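Local coordinates for protein Cys-Gly metallodipeptidase DUG1 (Saccharomyces cerevisiae, PDB 4G1P) that hydrolyses the dipeptide Cys-Gly as a zinc- or manganese-dependent M20A peptidase and serves as the catalytic component of the yeast glutathione degradosomal complex, at residues Ala388-Asp393 and Val437-Met442. Residues are numbered along the deposited sequence; the frame is centred on the assembly and turned at random.
Sequences AYWVSD and VLLLPM
V437 meets the benzene half of the W390 indole through two atoms. Its carbonyl O lies at the ring edge, near the ring plane, 3.5 Å from CZ2 of W390, while its own CB packs against the same CZ2 at 3.9 Å. No hydrogen bond joins the segments; the indole NE1 donates to OE1 of Q430 in helix 426-433, which probably helps hold the ring's rotation. Past L438, whose CB turns away, L439 comes back to the tryptophan: CD1 of L439 reaches CZ3 of W390 at 3.8 Å, an oblique apolar contact in which the two side chains run past each other in opposite directions. With CG of W390 anti to the backbone N (chi1 171°), the indole extends from its strand far enough for the benzene half to touch both V437 and L439. Replacing W390 by alanine would probably open a gap beside V437 and L439 and leave Q430 OE1 without the indole N-H. The L439 side chain is about 6 Å from that of the zinc ligand D200 and about 9 Å from a bound zinc ion, so this is packing close to the metal site rather than part of it. The contact joins strand 378-391, in the sheet built on 210-226, to strand 437-439 of the catalytic domain's largely parallel sheet. Strand 437-439 is hydrogen-bonded to 195-198 and, through the L439 backbone, to T212 of strand 210-226; L215 of that strand touches both W390 and L439, and helix 426-433 packs against W390 and V437 through T426.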
# COMPACT_ATOMS: atom_id res chain seq x y z
N ALA A 388 1.04 -19.38 -19.76
CA ALA A 388 1.11 -20.84 -19.76
C ALA A 388 2.44 -21.36 -19.25
O ALA A 388 3.46 -20.69 -19.37
CB ALA A 388 0.86 -21.38 -21.13
N TYR A 389 2.42 -22.55 -18.67
CA TYR A 389 3.66 -23.25 -18.38
C TYR A 389 4.21 -23.86 -19.67
O TYR A 389 3.50 -23.93 -20.69
CB TYR A 389 3.45 -24.33 -17.32
CG TYR A 389 2.43 -25.39 -17.68
CD1 TYR A 389 2.76 -26.44 -18.53
CD2 TYR A 389 1.15 -25.36 -17.14
CE1 TYR A 389 1.85 -27.41 -18.85
CE2 TYR A 389 0.23 -26.33 -17.46
CZ TYR A 389 0.58 -27.36 -18.31
OH TYR A 389 -0.33 -28.33 -18.63
N TRP A 390 5.45 -24.31 -19.65
CA TRP A 390 6.06 -24.83 -20.86
C TRP A 390 7.11 -25.85 -20.49
O TRP A 390 7.91 -25.62 -19.58
CB TRP A 390 6.67 -23.69 -21.67
CG TRP A 390 7.52 -24.12 -22.84
CD1 TRP A 390 7.09 -24.52 -24.07
CD2 TRP A 390 8.96 -24.14 -22.90
NE1 TRP A 390 8.16 -24.80 -24.89
CE2 TRP A 390 9.32 -24.58 -24.19
CE3 TRP A 390 9.97 -23.84 -21.98
CZ2 TRP A 390 10.65 -24.72 -24.59
CZ3 TRP A 390 11.29 -23.99 -22.37
CH2 TRP A 390 11.62 -24.43 -23.67
N VAL A 391 7.09 -26.99 -21.16
CA VAL A 391 8.09 -28.01 -20.92
C VAL A 391 8.53 -28.54 -22.27
O VAL A 391 7.71 -28.80 -23.15
CB VAL A 391 7.58 -29.19 -20.07
CG1 VAL A 391 8.75 -29.99 -19.54
CG2 VAL A 391 6.74 -28.73 -18.92
N SER A 392 9.84 -28.69 -22.44
CA SER A 392 10.36 -29.22 -23.68
C SER A 392 11.46 -30.21 -23.41
O SER A 392 12.01 -30.26 -22.31
CB SER A 392 10.88 -28.10 -24.56
OG SER A 392 11.97 -28.58 -25.33
N ASP A 393 11.77 -31.01 -24.42
CA ASP A 393 12.86 -31.97 -24.35
C ASP A 393 14.12 -31.26 -24.77
O ASP A 393 14.20 -30.75 -25.89
CB ASP A 393 12.58 -33.16 -25.27
CG ASP A 393 13.85 -33.87 -25.72
OD1 ASP A 393 14.47 -33.41 -26.72
OD2 ASP A 393 14.24 -34.89 -25.09
N VAL A 437 11.89 -24.19 -29.13
CA VAL A 437 12.29 -22.98 -28.44
C VAL A 437 13.41 -23.32 -27.49
O VAL A 437 13.36 -24.35 -26.81
CB VAL A 437 11.13 -22.37 -27.64
CG1 VAL A 437 11.63 -21.24 -26.75
CG2 VAL A 437 10.02 -21.87 -28.58
N LEU A 438 14.43 -22.48 -27.47
CA LEU A 438 15.53 -22.59 -26.52
C LEU A 438 15.56 -21.38 -25.56
O LEU A 438 15.44 -20.24 -26.00
CB LEU A 438 16.84 -22.67 -27.28
CG LEU A 438 18.08 -22.34 -26.46
CD1 LEU A 438 18.41 -23.49 -25.53
CD2 LEU A 438 19.25 -22.02 -27.37
N LEU A 439 15.73 -21.64 -24.27
CA LEU A 439 15.96 -20.55 -23.32
C LEU A 439 17.42 -20.45 -22.91
O LEU A 439 17.97 -21.39 -22.34
CB LEU A 439 15.11 -20.72 -22.07
CG LEU A 439 13.62 -20.85 -22.31
CD1 LEU A 439 12.94 -20.83 -20.97
CD2 LEU A 439 13.12 -19.73 -23.19
N LEU A 440 18.04 -19.31 -23.19
CA LEU A 440 19.47 -19.10 -22.99
C LEU A 440 19.71 -18.00 -21.97
O LEU A 440 19.93 -16.84 -22.33
CB LEU A 440 20.12 -18.66 -24.31
CG LEU A 440 21.53 -19.11 -24.68
CD1 LEU A 440 22.10 -18.19 -25.74
CD2 LEU A 440 22.46 -19.21 -23.49
N PRO A 441 19.69 -18.36 -20.69
CA PRO A 441 19.86 -17.39 -19.59
C PRO A 441 21.16 -16.62 -19.69
O PRO A 441 22.22 -17.20 -19.90
CB PRO A 441 19.89 -18.28 -18.34
CG PRO A 441 20.38 -19.60 -18.84
CD PRO A 441 19.77 -19.75 -20.22
N MET A 442 21.10 -15.31 -19.53
CA MET A 442 22.32 -14.55 -19.46
C MET A 442 22.83 -14.49 -18.04
O MET A 442 23.96 -14.90 -17.76
CB MET A 442 22.13 -13.14 -19.99
CG MET A 442 23.34 -12.26 -19.79
SD MET A 442 23.35 -10.94 -20.99
CE MET A 442 24.22 -11.70 -22.36